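Local coordinates for protein plantazolicin methyltransferase BamL (Bacillus amyloliquefaciens subsp. plantarum, PDB 5DLY) that probably transfers methyl groups from S-adenosylmethionine during plantazolicin maturation, and binds S-adenosyl-L-homocysteine together with a monoazolic desmethylplantazolicin analog, at residues Leu64-Gly69 and Asp125-His130; Glu34-Ser39 and Leu170-Ser175; Arg41-Glu46 and Asp239-Ser244; Cys68-Val73 and Ala93-Ser98. One frame throughout, in Å; residues are numbered along the deposited sequence.

Contact 1 (Leu64-Gly69 and Asp125-His130). With SAH (S-adenosyl-L-homocysteine), chain C.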
loop_
_atom_site.group_PDB
_atom_site.type_symbol
_atom_site.label_atom_id
_atom_site.label_comp_id
_atom_site.label_asym_id
_atom_site.label_seq_id
_atom_site.Cartn_x
_atom_site.Cartn_y
_atom_site.Cartn_z
ATOM N N LEU A 64 -2.894 -9.007 -5.950
ATOM C CA LEU A 64 -3.385 -7.876 -6.720
ATOM C C LEU A 64 -2.788 -6.594 -6.139
ATOM O O LEU A 64 -3.001 -6.283 -4.968
ATOM C CB LEU A 64 -4.918 -7.838 -6.688
ATOM C CG LEU A 64 -5.609 -6.555 -7.181
ATOM C CD1 LEU A 64 -5.302 -6.283 -8.651
ATOM C CD2 LEU A 64 -7.109 -6.631 -6.944
ATOM N N ASP A 65 -2.048 -5.863 -6.966
ATOM C CA ASP A 65 -1.352 -4.657 -6.529
ATOM C C ASP A 65 -2.075 -3.407 -7.018
ATOM O O ASP A 65 -2.178 -3.154 -8.232
ATOM C CB ASP A 65 0.100 -4.688 -7.039
ATOM C CG ASP A 65 0.968 -3.622 -6.408
ATOM O OD1 ASP A 65 0.666 -3.207 -5.274
ATOM O OD2 ASP A 65 1.959 -3.205 -7.038
ATOM N N ILE A 66 -2.577 -2.614 -6.068
ATOM C CA ILE A 66 -3.404 -1.437 -6.396
ATOM C C ILE A 66 -2.530 -0.183 -6.466
ATOM O O ILE A 66 -1.821 0.123 -5.522
ATOM C CB ILE A 66 -4.537 -1.239 -5.350
ATOM C CG1 ILE A 66 -5.409 -2.508 -5.199
ATOM C CG2 ILE A 66 -5.376 -0.004 -5.672
ATOM C CD1 ILE A 66 -6.157 -2.946 -6.445
ATOM N N GLY A 67 -2.580 0.538 -7.585
ATOM C CA GLY A 67 -1.676 1.678 -7.779
ATOM C C GLY A 67 -0.258 1.179 -7.964
ATOM O O GLY A 67 0.660 1.622 -7.266
ATOM N N CYS A 68 -0.086 0.270 -8.922
ATOM C CA CYS A 68 1.140 -0.519 -9.058
ATOM C C CYS A 68 2.333 0.244 -9.630
ATOM O O CYS A 68 3.416 -0.309 -9.705
ATOM C CB CYS A 68 0.869 -1.761 -9.910
ATOM S SG CYS A 68 0.346 -1.380 -11.591
ATOM N N GLY A 69 2.124 1.492 -10.059
ATOM C CA GLY A 69 3.211 2.283 -10.631
ATOM C C GLY A 69 3.842 1.568 -11.808
ATOM O O GLY A 69 3.143 0.954 -12.610
ATOM N N ASP A 125 -5.956 -13.641 -2.981
ATOM C CA ASP A 125 -5.464 -13.991 -1.654
ATOM C C ASP A 125 -4.873 -12.773 -0.937
ATOM O O ASP A 125 -5.028 -12.626 0.276
ATOM C CB ASP A 125 -4.424 -15.115 -1.733
ATOM C CG ASP A 125 -5.042 -16.491 -1.964
ATOM O OD1 ASP A 125 -6.275 -16.659 -1.822
ATOM O OD2 ASP A 125 -4.269 -17.417 -2.293
ATOM N N ILE A 126 -4.192 -11.914 -1.693
ATOM C CA ILE A 126 -3.632 -10.674 -1.161
ATOM C C ILE A 126 -3.954 -9.527 -2.096
ATOM O O ILE A 126 -3.754 -9.631 -3.304
ATOM C CB ILE A 126 -2.098 -10.768 -0.983
ATOM C CG1 ILE A 126 -1.746 -11.968 -0.085
ATOM C CG2 ILE A 126 -1.533 -9.453 -0.443
ATOM C CD1 ILE A 126 -0.265 -12.226 0.066
ATOM N N ILE A 127 -4.459 -8.446 -1.517
ATOM C CA ILE A 127 -4.635 -7.186 -2.217
ATOM C C ILE A 127 -3.755 -6.165 -1.496
ATOM O O ILE A 127 -3.858 -5.997 -0.287
ATOM C CB ILE A 127 -6.124 -6.762 -2.259
ATOM C CG1 ILE A 127 -6.972 -7.861 -2.920
ATOM C CG2 ILE A 127 -6.273 -5.423 -2.972
ATOM C CD1 ILE A 127 -8.471 -7.619 -2.886
ATOM N N PHE A 128 -2.864 -5.518 -2.242
ATOM C CA PHE A 128 -1.849 -4.634 -1.665
ATOM C C PHE A 128 -2.113 -3.202 -2.110
ATOM O O PHE A 128 -2.308 -2.936 -3.299
ATOM C CB PHE A 128 -0.488 -5.096 -2.197
ATOM C CG PHE A 128 0.726 -4.506 -1.505
ATOM C CD1 PHE A 128 0.754 -4.220 -0.142
ATOM C CD2 PHE A 128 1.896 -4.304 -2.249
ATOM C CE1 PHE A 128 1.913 -3.741 0.461
ATOM C CE2 PHE A 128 3.043 -3.826 -1.655
ATOM C CZ PHE A 128 3.054 -3.542 -0.297
ATOM N N ILE A 129 -2.160 -2.280 -1.153
ATOM C CA ILE A 129 -2.342 -0.862 -1.472
ATOM C C ILE A 129 -1.214 -0.104 -0.785
ATOM O O ILE A 129 -1.335 0.322 0.374
ATOM C CB ILE A 129 -3.709 -0.312 -0.996
ATOM C CG1 ILE A 129 -4.871 -1.252 -1.381
ATOM C CG2 ILE A 129 -3.925 1.074 -1.569
ATOM C CD1 ILE A 129 -6.232 -0.757 -0.913
ATOM N N HIS A 130 -0.103 0.062 -1.497
ATOM C CA HIS A 130 1.116 0.570 -0.889
ATOM C C HIS A 130 1.371 2.016 -1.283
ATOM O O HIS A 130 1.554 2.340 -2.460
ATOM C CB HIS A 130 2.298 -0.324 -1.313
ATOM C CG HIS A 130 3.576 -0.050 -0.579
ATOM N ND1 HIS A 130 3.791 -0.423 0.729
ATOM C CD2 HIS A 130 4.732 0.510 -1.007
ATOM C CE1 HIS A 130 5.013 -0.064 1.089
ATOM N NE2 HIS A 130 5.609 0.495 0.048
HETATM N N SAH C . 2.148 1.315 -4.977
HETATM C CA SAH C . 3.239 2.237 -5.433
HETATM C CB SAH C . 2.752 3.681 -5.375
HETATM C CG SAH C . 3.232 4.461 -6.602
HETATM S SD SAH C . 2.910 6.200 -6.462
HETATM C C SAH C . 4.444 2.081 -4.547
HETATM O O SAH C . 4.518 1.173 -3.729
HETATM O OXT SAH C . 5.389 2.868 -4.608
HETATM C "C5'" SAH C . 1.141 6.273 -6.479
HETATM C "C4'" SAH C . 0.519 5.564 -7.676
HETATM O "O4'" SAH C . -0.902 5.485 -7.493
HETATM C "C3'" SAH C . 0.731 6.322 -8.986
HETATM O "O3'" SAH C . 1.386 5.472 -9.948
HETATM C "C2'" SAH C . -0.670 6.734 -9.421
HETATM O "O2'" SAH C . -0.882 6.770 -10.835
HETATM C "C1'" SAH C . -1.512 5.652 -8.765
HETATM N N9 SAH C . -2.945 5.983 -8.594
HETATM C C8 SAH C . -3.461 7.121 -8.081
HETATM N N7 SAH C . -4.811 7.075 -8.076
HETATM C C5 SAH C . -5.171 5.883 -8.582
HETATM C C6 SAH C . -6.448 5.210 -8.852
HETATM N N6 SAH C . -7.599 5.835 -8.543
HETATM N N1 SAH C . -6.405 3.962 -9.388
HETATM C C2 SAH C . -5.234 3.362 -9.685
HETATM N N3 SAH C . -4.015 3.921 -9.462
HETATM C C4 SAH C . -3.939 5.169 -8.929
HETATM O O HOH W 1 0.299 -0.843 -4.063
#
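Asp65 and Phe128 both set CG anti to the backbone N (chi1 -169° and -168°), which sends carboxylate and ring alongside each other on one face of the sheet. Their planes are 24° apart, and Asp65 OD1 comes obliquely to the ring at CD2, 3.4 Å away. On the other face the branched chains pack obliquely: Ile66 CG1 lies against Ile127 CG2 at 3.8 Å, and Ile66 CB meets Ile129 CG1 at 4.0 Å. The backbones form a parallel ladder, with Leu64 N bonded to Ile126 O, Phe128 N to Leu64 O, and Ile66 N to Phe128 O at 2.8 Å. Past Ile66 N the direct ladder gives way to water 1, which accepts from His130 N at 2.8 Å and lies 2.7 Å from both Ile66 O and Asp65 OD1. One step further the cofactor product takes over, the amino N of SAH giving hydrogen bonds to Gly67 O (2.7 Å) and His130 O (2.8 Å). Two carbonyls thus grip one amino group, as expected at the carboxyl ends of the central strands in a Rossmann-like methyltransferase. Strands 85-90 and 154-160 flank this central pair. Helices 23-56 and 72-80 lie over the Asp65 and Phe128 face, where Phe48 meets the Phe128 ring edge-to-face, while Ala113 and Phe136 touch Ile66 on the other.

Contact 2 (Glu34-Ser39 and Leu170-Ser175). With 5D7 (prop-2-en-1-yl 2-[(1S)-1-amino-4-carbamimidamidobutyl]-1,3-thiazole-4-carboxylate), chain B.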
loop_
_atom_site.group_PDB
_atom_site.type_symbol
_atom_site.label_atom_id
_atom_site.label_comp_id
_atom_site.label_asym_id
_atom_site.label_seq_id
_atom_site.Cartn_x
_atom_site.Cartn_y
_atom_site.Cartn_z
ATOM N N GLU A 34 11.512 7.010 -5.531
ATOM C CA GLU A 34 12.582 6.039 -5.733
ATOM C C GLU A 34 13.692 6.166 -4.694
ATOM O O GLU A 34 14.202 5.160 -4.202
ATOM C CB GLU A 34 13.156 6.159 -7.148
ATOM C CG GLU A 34 12.215 5.647 -8.220
ATOM C CD GLU A 34 12.095 4.140 -8.218
ATOM O OE1 GLU A 34 11.015 3.631 -7.847
ATOM O OE2 GLU A 34 13.086 3.467 -8.576
ATOM N N ARG A 35 14.052 7.401 -4.350
ATOM C CA ARG A 35 15.137 7.653 -3.402
ATOM C C ARG A 35 14.752 7.329 -1.960
ATOM O O ARG A 35 15.554 6.782 -1.200
ATOM C CB ARG A 35 15.600 9.113 -3.500
ATOM C CG ARG A 35 16.834 9.440 -2.673
ATOM C CD ARG A 35 17.168 10.927 -2.695
ATOM N NE ARG A 35 16.241 11.728 -1.884
ATOM C CZ ARG A 35 15.489 12.726 -2.347
ATOM N NH1 ARG A 35 15.545 13.098 -3.625
ATOM N NH2 ARG A 35 14.684 13.380 -1.518
ATOM N N GLU A 36 13.521 7.666 -1.587
ATOM C CA GLU A 36 13.135 7.653 -0.182
ATOM C C GLU A 36 12.198 6.512 0.218
ATOM O O GLU A 36 12.115 6.182 1.404
ATOM C CB GLU A 36 12.520 9.001 0.219
ATOM C CG GLU A 36 13.421 10.218 0.012
ATOM C CD GLU A 36 14.598 10.318 0.978
ATOM O OE1 GLU A 36 14.658 9.573 1.980
ATOM O OE2 GLU A 36 15.486 11.161 0.736
ATOM N N THR A 37 11.496 5.922 -0.749
ATOM C CA THR A 37 10.507 4.882 -0.429
ATOM C C THR A 37 10.845 3.481 -0.942
ATOM O O THR A 37 10.170 2.514 -0.590
ATOM C CB THR A 37 9.056 5.270 -0.860
ATOM O OG1 THR A 37 8.863 5.068 -2.265
ATOM C CG2 THR A 37 8.734 6.717 -0.514
ATOM N N SER A 38 11.877 3.355 -1.774
ATOM C CA SER A 38 12.158 2.054 -2.386
ATOM C C SER A 38 12.525 0.978 -1.365
ATOM O O SER A 38 12.114 -0.162 -1.524
ATOM C CB SER A 38 13.217 2.153 -3.485
ATOM O OG SER A 38 14.430 2.669 -2.983
ATOM N N SER A 39 13.273 1.328 -0.315
ATOM C CA SER A 39 13.723 0.305 0.633
ATOM C C SER A 39 12.599 -0.255 1.502
ATOM O O SER A 39 12.685 -1.394 1.964
ATOM C CB SER A 39 14.910 0.777 1.491
ATOM O OG SER A 39 14.546 1.803 2.398
ATOM N N LEU A 170 8.647 16.359 6.105
ATOM C CA LEU A 170 9.321 17.328 5.242
ATOM C C LEU A 170 10.851 17.255 5.289
ATOM O O LEU A 170 11.523 17.804 4.408
ATOM C CB LEU A 170 8.844 18.754 5.553
ATOM C CG LEU A 170 7.398 19.120 5.188
ATOM C CD1 LEU A 170 7.061 20.535 5.647
ATOM C CD2 LEU A 170 7.145 18.965 3.696
ATOM N N ASN A 171 11.392 16.565 6.296
ATOM C CA ASN A 171 12.841 16.492 6.520
ATOM C C ASN A 171 13.632 15.907 5.350
ATOM O O ASN A 171 14.795 16.244 5.156
ATOM C CB ASN A 171 13.163 15.688 7.790
ATOM C CG ASN A 171 12.686 16.369 9.066
ATOM O OD1 ASN A 171 12.433 17.576 9.098
ATOM N ND2 ASN A 171 12.566 15.584 10.136
ATOM N N THR A 172 12.994 15.022 4.586
ATOM C CA THR A 172 13.661 14.323 3.486
ATOM C C THR A 172 13.544 15.029 2.131
ATOM O O THR A 172 14.125 14.579 1.142
ATOM C CB THR A 172 13.147 12.887 3.355
ATOM O OG1 THR A 172 11.717 12.894 3.422
ATOM C CG2 THR A 172 13.709 12.028 4.483
ATOM N N ALA A 173 12.803 16.135 2.091
ATOM C CA ALA A 173 12.725 16.948 0.879
ATOM C C ALA A 173 14.082 17.613 0.653
ATOM O O ALA A 173 14.716 18.073 1.603
ATOM C CB ALA A 173 11.625 17.991 1.003
ATOM N N GLN A 174 14.528 17.641 -0.600
ATOM C CA GLN A 174 15.848 18.185 -0.943
ATOM C C GLN A 174 15.728 19.389 -1.880
ATOM O O GLN A 174 16.729 19.983 -2.276
ATOM C CB GLN A 174 16.734 17.099 -1.568
ATOM C CG GLN A 174 17.001 15.903 -0.656
ATOM C CD GLN A 174 17.952 14.879 -1.256
ATOM O OE1 GLN A 174 18.293 14.937 -2.441
ATOM N NE2 GLN A 174 18.382 13.924 -0.431
ATOM N N SER A 175 14.496 19.748 -2.217
ATOM C CA SER A 175 14.219 20.888 -3.094
ATOM C C SER A 175 12.869 21.510 -2.759
ATOM O O SER A 175 12.045 20.901 -2.076
ATOM C CB SER A 175 14.248 20.449 -4.560
ATOM O OG SER A 175 13.128 19.631 -4.859
HETATM O O9 5D7 B . 6.228 6.907 1.896
HETATM C C6 5D7 B . 6.460 8.092 1.712
HETATM O O7 5D7 B . 7.325 8.827 2.603
HETATM C C8 5D7 B . 7.840 8.245 3.803
HETATM C C2 5D7 B . 5.893 8.821 0.553
HETATM N N3 5D7 B . 5.246 8.181 -0.458
HETATM C C4 5D7 B . 4.798 8.975 -1.441
HETATM S S5 5D7 B . 5.236 10.614 -1.080
HETATM C C1 5D7 B . 6.013 10.210 0.406
HETATM C CA 5D7 B . 4.070 8.648 -2.685
HETATM N N 5D7 B . 4.073 7.197 -2.829
HETATM C CB 5D7 B . 2.634 9.190 -2.673
HETATM C CG 5D7 B . 1.862 9.017 -1.359
HETATM C CD 5D7 B . 0.378 8.888 -1.667
HETATM N NE 5D7 B . -0.368 8.863 -0.415
HETATM C CZ 5D7 B . -0.837 9.892 0.294
HETATM N NH2 5D7 B . -1.462 9.681 1.368
HETATM N NH1 5D7 B . -0.679 11.086 -0.115
HETATM C C3 5D7 B . 8.640 9.294 4.531
HETATM C C5 5D7 B . 9.713 8.970 5.227
HETATM O O HOH W 2 16.731 13.492 1.783
#
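Arg35 and Gln174 form a guanidinium-amide stack between long helix 23-56 and the loop that leads into helix 176-187. The Arg35 chain leaves CB extended, then bends at chi3 (74°), and this turn lays the guanidinium flat against the amide of Gln174, the two planes only 5° apart. CD is the first atom to meet the partner, 3.9 Å from Gln174 NE2. The next atom, NE, points its N-H within the guanidinium plane to Glu36 OE2 at 2.8 Å, the main bond of a salt bridge between sequence neighbours; OE2 receives it on its anti side, with the donor tilted out of the carboxylate plane. CZ lies against Gln174 CD, which sits over the centre of the group at 3.4 Å, while NH1 is 3.5 Å from Gln174 OE1. NH2, at the tip, gives a weak, bent bond (124°) to Thr172 O at 3.0 Å and a salt bridge to Glu178, near the start of the following helix. The positive charge thus has two carboxylate partners, Glu36 and Glu178, with the stack adding contact over one face. Beside it Glu36 slides past Thr172, OE1 touching the methyl CG2 at 3.6 Å; OE1 also pairs with Lys250, and Thr172 OG1 bonds to Tyr32. Water 2 donates to Thr172 O and to Glu36 OE2, and accepts from Gln174 NE2 at 2.8 Å.

Contact 3 (Arg41-Glu46 and Asp239-Ser244)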
loop_
_atom_site.group_PDB
_atom_site.type_symbol
_atom_site.label_atom_id
_atom_site.label_comp_id
_atom_site.label_asym_id
_atom_site.label_seq_id
_atom_site.Cartn_x
_atom_site.Cartn_y
_atom_site.Cartn_z
ATOM N N ARG A 41 9.655 -0.872 0.356
ATOM C CA ARG A 41 8.883 -1.759 -0.516
ATOM C C ARG A 41 9.037 -3.237 -0.131
ATOM O O ARG A 41 8.040 -3.929 0.106
ATOM C CB ARG A 41 9.292 -1.533 -1.976
ATOM C CG ARG A 41 8.158 -1.631 -2.971
ATOM C CD ARG A 41 8.338 -0.619 -4.102
ATOM N NE ARG A 41 9.651 -0.719 -4.737
ATOM C CZ ARG A 41 10.255 0.258 -5.416
ATOM N NH1 ARG A 41 9.687 1.449 -5.565
ATOM N NH2 ARG A 41 11.447 0.038 -5.949
ATOM N N SER A 42 10.279 -3.721 -0.050
ATOM C CA SER A 42 10.507 -5.123 0.289
ATOM C C SER A 42 10.047 -5.448 1.703
ATOM O O SER A 42 9.596 -6.561 1.964
ATOM C CB SER A 42 11.972 -5.533 0.113
ATOM O OG SER A 42 12.820 -4.834 1.005
ATOM N N ILE A 43 10.187 -4.493 2.620
ATOM C CA ILE A 43 9.707 -4.710 3.985
ATOM C C ILE A 43 8.185 -4.873 4.036
ATOM O O ILE A 43 7.671 -5.809 4.659
ATOM C CB ILE A 43 10.222 -3.629 4.942
ATOM C CG1 ILE A 43 11.734 -3.774 5.060
ATOM C CG2 ILE A 43 9.553 -3.729 6.309
ATOM C CD1 ILE A 43 12.412 -2.557 5.637
ATOM N N SER A 44 7.465 -3.995 3.345
ATOM C CA SER A 44 6.016 -4.118 3.279
ATOM C C SER A 44 5.560 -5.412 2.614
ATOM O O SER A 44 4.624 -6.046 3.096
ATOM C CB SER A 44 5.413 -2.917 2.569
ATOM O OG SER A 44 5.676 -1.740 3.305
ATOM N N ILE A 45 6.231 -5.798 1.525
ATOM C CA ILE A 45 5.892 -7.042 0.820
ATOM C C ILE A 45 6.150 -8.262 1.711
ATOM O O ILE A 45 5.283 -9.124 1.864
ATOM C CB ILE A 45 6.666 -7.183 -0.513
ATOM C CG1 ILE A 45 6.266 -6.069 -1.496
ATOM C CG2 ILE A 45 6.453 -8.577 -1.103
ATOM C CD1 ILE A 45 7.233 -5.891 -2.659
ATOM N N GLU A 46 7.334 -8.323 2.321
ATOM C CA GLU A 46 7.642 -9.469 3.173
ATOM C C GLU A 46 6.752 -9.522 4.412
ATOM O O GLU A 46 6.518 -10.602 4.970
ATOM C CB GLU A 46 9.130 -9.513 3.552
ATOM C CG GLU A 46 10.083 -9.719 2.372
ATOM C CD GLU A 46 9.861 -11.017 1.595
ATOM O OE1 GLU A 46 9.221 -11.951 2.110
ATOM O OE2 GLU A 46 10.335 -11.104 0.441
ATOM N N ASP A 239 15.536 -11.055 6.429
ATOM C CA ASP A 239 16.478 -10.740 5.352
ATOM C C ASP A 239 16.217 -9.363 4.728
ATOM O O ASP A 239 17.158 -8.629 4.426
ATOM C CB ASP A 239 16.460 -11.832 4.273
ATOM C CG ASP A 239 17.113 -13.134 4.734
ATOM O OD1 ASP A 239 17.799 -13.144 5.784
ATOM O OD2 ASP A 239 16.935 -14.159 4.036
ATOM N N ALA A 240 14.941 -9.017 4.551
ATOM C CA ALA A 240 14.551 -7.721 3.992
ATOM C C ALA A 240 14.941 -6.573 4.919
ATOM O O ALA A 240 15.298 -5.484 4.458
ATOM C CB ALA A 240 13.054 -7.682 3.704
ATOM N N LEU A 241 14.885 -6.826 6.222
ATOM C CA LEU A 241 15.216 -5.801 7.211
ATOM C C LEU A 241 16.733 -5.621 7.328
ATOM O O LEU A 241 17.218 -4.558 7.730
ATOM C CB LEU A 241 14.584 -6.134 8.571
ATOM C CG LEU A 241 13.064 -5.939 8.684
ATOM C CD1 LEU A 241 12.452 -6.835 9.749
ATOM C CD2 LEU A 241 12.698 -4.482 8.943
ATOM N N ARG A 242 17.469 -6.657 6.943
ATOM C CA ARG A 242 18.925 -6.639 6.970
ATOM C C ARG A 242 19.430 -5.997 5.680
ATOM O O ARG A 242 19.903 -6.682 4.769
ATOM C CB ARG A 242 19.463 -8.065 7.107
ATOM C CG ARG A 242 20.831 -8.170 7.763
ATOM C CD ARG A 242 21.796 -9.029 6.956
ATOM N NE ARG A 242 21.327 -10.401 6.753
ATOM C CZ ARG A 242 20.770 -10.858 5.634
ATOM N NH1 ARG A 242 20.589 -10.059 4.587
ATOM N NH2 ARG A 242 20.384 -12.125 5.564
ATOM N N THR A 243 19.308 -4.678 5.602
ATOM C CA THR A 243 19.702 -3.939 4.405
ATOM C C THR A 243 20.943 -3.075 4.659
ATOM O O THR A 243 21.614 -3.234 5.686
ATOM C CB THR A 243 18.522 -3.116 3.834
ATOM O OG1 THR A 243 18.892 -2.547 2.571
ATOM C CG2 THR A 243 18.085 -2.002 4.800
ATOM N N SER A 244 21.245 -2.173 3.727
ATOM C CA SER A 244 22.431 -1.327 3.828
ATOM C C SER A 244 22.393 -0.453 5.070
ATOM O O SER A 244 21.324 -0.180 5.625
ATOM C CB SER A 244 22.589 -0.451 2.587
ATOM O OG SER A 244 21.577 0.539 2.519
HETATM O O HOH W 3 15.360 -5.260 1.653
#
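Ser42 and Ala240 bring two helices close together without a direct hydrogen bond, and a water bridges the two segments. Water 3 is 2.7 Å from Ser42 OG and donates to Ala240 O at 2.8 Å, a carbonyl in the last turn of helix 235-241. The CA atoms of Ile43 and Ala240 are only 5.7 Å apart, an approach compatible with the small alanine side chain. Its CB points at helix 23-56 and fits between two residues one turn apart, 3.9 Å from Ser42 OG and 3.8 Å from Glu46 CG. Glu46 thus contributes its aliphatic part here, whereas its OE2 bonds to Tyr76. Next to them Ile43 and Leu241 cross at about a right angle, CD1 to CD2 at 3.8 Å. The chain then leaves the helix at Arg242, the centre of an inverse gamma turn, and enters helix 245-253 after the N-cap Ser244. Elsewhere helix 23-56 meets the sheet, Ser44 and Ile45 packing on strand 124-130, while Ile43 also touches Gln251 of helix 245-253.

Contact 4 (Cys68-Val73 and Ala93-Ser98)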
loop_
_atom_site.group_PDB
_atom_site.type_symbol
_atom_site.label_atom_id
_atom_site.label_comp_id
_atom_site.label_asym_id
_atom_site.label_seq_id
_atom_site.Cartn_x
_atom_site.Cartn_y
_atom_site.Cartn_z
ATOM N N CYS A 68 -0.086 0.270 -8.922
ATOM C CA CYS A 68 1.140 -0.519 -9.058
ATOM C C CYS A 68 2.333 0.244 -9.630
ATOM O O CYS A 68 3.416 -0.309 -9.705
ATOM C CB CYS A 68 0.869 -1.761 -9.910
ATOM S SG CYS A 68 0.346 -1.380 -11.591
ATOM N N GLY A 69 2.124 1.492 -10.059
ATOM C CA GLY A 69 3.211 2.283 -10.631
ATOM C C GLY A 69 3.842 1.568 -11.808
ATOM O O GLY A 69 3.143 0.954 -12.610
ATOM N N GLN A 70 5.169 1.613 -11.862
ATOM C CA GLN A 70 5.956 1.058 -12.968
ATOM C C GLN A 70 6.223 -0.445 -12.788
ATOM O O GLN A 70 7.064 -1.024 -13.480
ATOM C CB GLN A 70 7.273 1.838 -13.113
ATOM C CG GLN A 70 7.099 3.345 -13.323
ATOM C CD GLN A 70 6.696 4.091 -12.049
ATOM O OE1 GLN A 70 6.997 3.655 -10.936
ATOM N NE2 GLN A 70 6.022 5.232 -12.210
ATOM N N GLY A 71 5.495 -1.070 -11.866
ATOM C CA GLY A 71 5.558 -2.520 -11.650
ATOM C C GLY A 71 6.635 -3.072 -10.731
ATOM O O GLY A 71 6.839 -4.283 -10.701
ATOM N N GLN A 72 7.293 -2.203 -9.956
ATOM C CA GLN A 72 8.400 -2.604 -9.084
ATOM C C GLN A 72 7.996 -3.678 -8.069
ATOM O O GLN A 72 8.735 -4.634 -7.836
ATOM C CB GLN A 72 8.973 -1.390 -8.340
ATOM C CG GLN A 72 9.602 -0.325 -9.237
ATOM C CD GLN A 72 8.651 0.801 -9.624
ATOM O OE1 GLN A 72 7.454 0.594 -9.835
ATOM N NE2 GLN A 72 9.195 2.013 -9.728
ATOM N N VAL A 73 6.820 -3.527 -7.462
ATOM C CA VAL A 73 6.350 -4.513 -6.489
ATOM C C VAL A 73 6.106 -5.860 -7.158
ATOM O O VAL A 73 6.469 -6.908 -6.626
ATOM C CB VAL A 73 5.090 -4.015 -5.733
ATOM C CG1 VAL A 73 4.377 -5.159 -5.017
ATOM C CG2 VAL A 73 5.479 -2.937 -4.738
ATOM N N ALA A 93 -1.163 5.886 -17.627
ATOM C CA ALA A 93 -0.754 5.187 -18.854
ATOM C C ALA A 93 0.761 5.016 -18.956
ATOM O O ALA A 93 1.239 3.951 -19.364
ATOM C CB ALA A 93 -1.295 5.902 -20.088
ATOM N N GLN A 94 1.506 6.051 -18.568
ATOM C CA GLN A 94 2.964 6.000 -18.601
ATOM C C GLN A 94 3.502 4.942 -17.650
ATOM O O GLN A 94 4.445 4.223 -17.981
ATOM C CB GLN A 94 3.575 7.359 -18.266
ATOM C CG GLN A 94 5.084 7.424 -18.498
ATOM C CD GLN A 94 5.779 8.482 -17.654
ATOM O OE1 GLN A 94 5.296 9.610 -17.514
ATOM N NE2 GLN A 94 6.925 8.121 -17.086
ATOM N N ALA A 95 2.899 4.844 -16.466
ATOM C CA ALA A 95 3.319 3.847 -15.488
ATOM C C ALA A 95 3.070 2.438 -16.018
ATOM O O ALA A 95 3.936 1.564 -15.917
ATOM C CB ALA A 95 2.599 4.068 -14.171
ATOM N N ILE A 96 1.885 2.225 -16.593
ATOM C CA ILE A 96 1.492 0.901 -17.073
ATOM C C ILE A 96 2.299 0.466 -18.304
ATOM O O ILE A 96 2.665 -0.708 -18.416
ATOM C CB ILE A 96 -0.031 0.809 -17.331
ATOM C CG1 ILE A 96 -0.811 0.887 -16.000
ATOM C CG2 ILE A 96 -0.395 -0.454 -18.112
ATOM C CD1 ILE A 96 -0.492 -0.234 -15.021
ATOM N N SER A 97 2.583 1.406 -19.207
ATOM C CA SER A 97 3.453 1.100 -20.347
ATOM C C SER A 97 4.852 0.665 -19.880
ATOM O O SER A 97 5.417 -0.287 -20.427
ATOM C CB SER A 97 3.527 2.276 -21.323
ATOM O OG SER A 97 4.244 1.895 -22.489
ATOM N N SER A 98 5.390 1.345 -18.865
ATOM C CA SER A 98 6.672 0.957 -18.246
ATOM C C SER A 98 6.631 -0.437 -17.616
ATOM O O SER A 98 7.540 -1.244 -17.820
ATOM C CB SER A 98 7.112 1.975 -17.194
ATOM O OG SER A 98 7.406 3.230 -17.778
#
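Ala95 meets the turn from Cys68 to Gly71 first: its methyl CB rests 3.5 Å from Gly69 O and 4.1 Å from Gln70 NE2. Its own O lies 3.6 Å from Gln70 CA, and the two CA atoms of Ala95 and Gln70 are 4.6 Å apart, evidence that the helix runs hard by the turn backbone. Ile96 follows, leaving the helix away from the turn but bending back at chi2 (-61°) to put CD1 against Cys68 SG at 3.7 Å. At Ser98 it is CB, not OG, that touches, 4.1 Å from both CB and CG of Gln70. The partner is the glycine-rich loop of the Rossmann-like methyltransferase fold, with Gly67, Gly69 and Gly71 in alternate positions. Its type II' turn is closed by Gly71 N to Cys68 O, and Gly69 adopts a positive phi of 57°. Gln70 is steadied from within the loop, OE1 accepting from Gln72 NE2 at 3.0 Å. No hydrogen bond spans the two segments, and Gly69 O and Ala95 O, both acceptors, lie near each other without bonding. Across these two segments the contact therefore rests on van der Waals packing, while Gly69 N is held separately by Asp90, a residue that also bonds SAH.

In the fold
Contacts 1 and 4 share Cys68 and Gly69, where strand 62-66 passes into the glycine-rich loop, and their centres are about 12 Å apart; together they hold Gly67, Gly69 and His130 of the SAH pocket. Contacts 2 and 3, with centres about 17 Å apart, both use helix 23-56, and their segments alternate along the chain. That helix ties the set together: Ser44 CB of contact 3 packs on Phe128 CZ of contact 1 at 3.8 Å, and Arg41 CG touches Val73 CG2 of contact 4 at 3.5 Å. From segment 34-39 of contact 2, Thr37 CG2 reaches the substrate analog 5D7, C6 lying 3.5 Å away, whereas in contact 3 the Ile43 side chain stays about 12 Å from it.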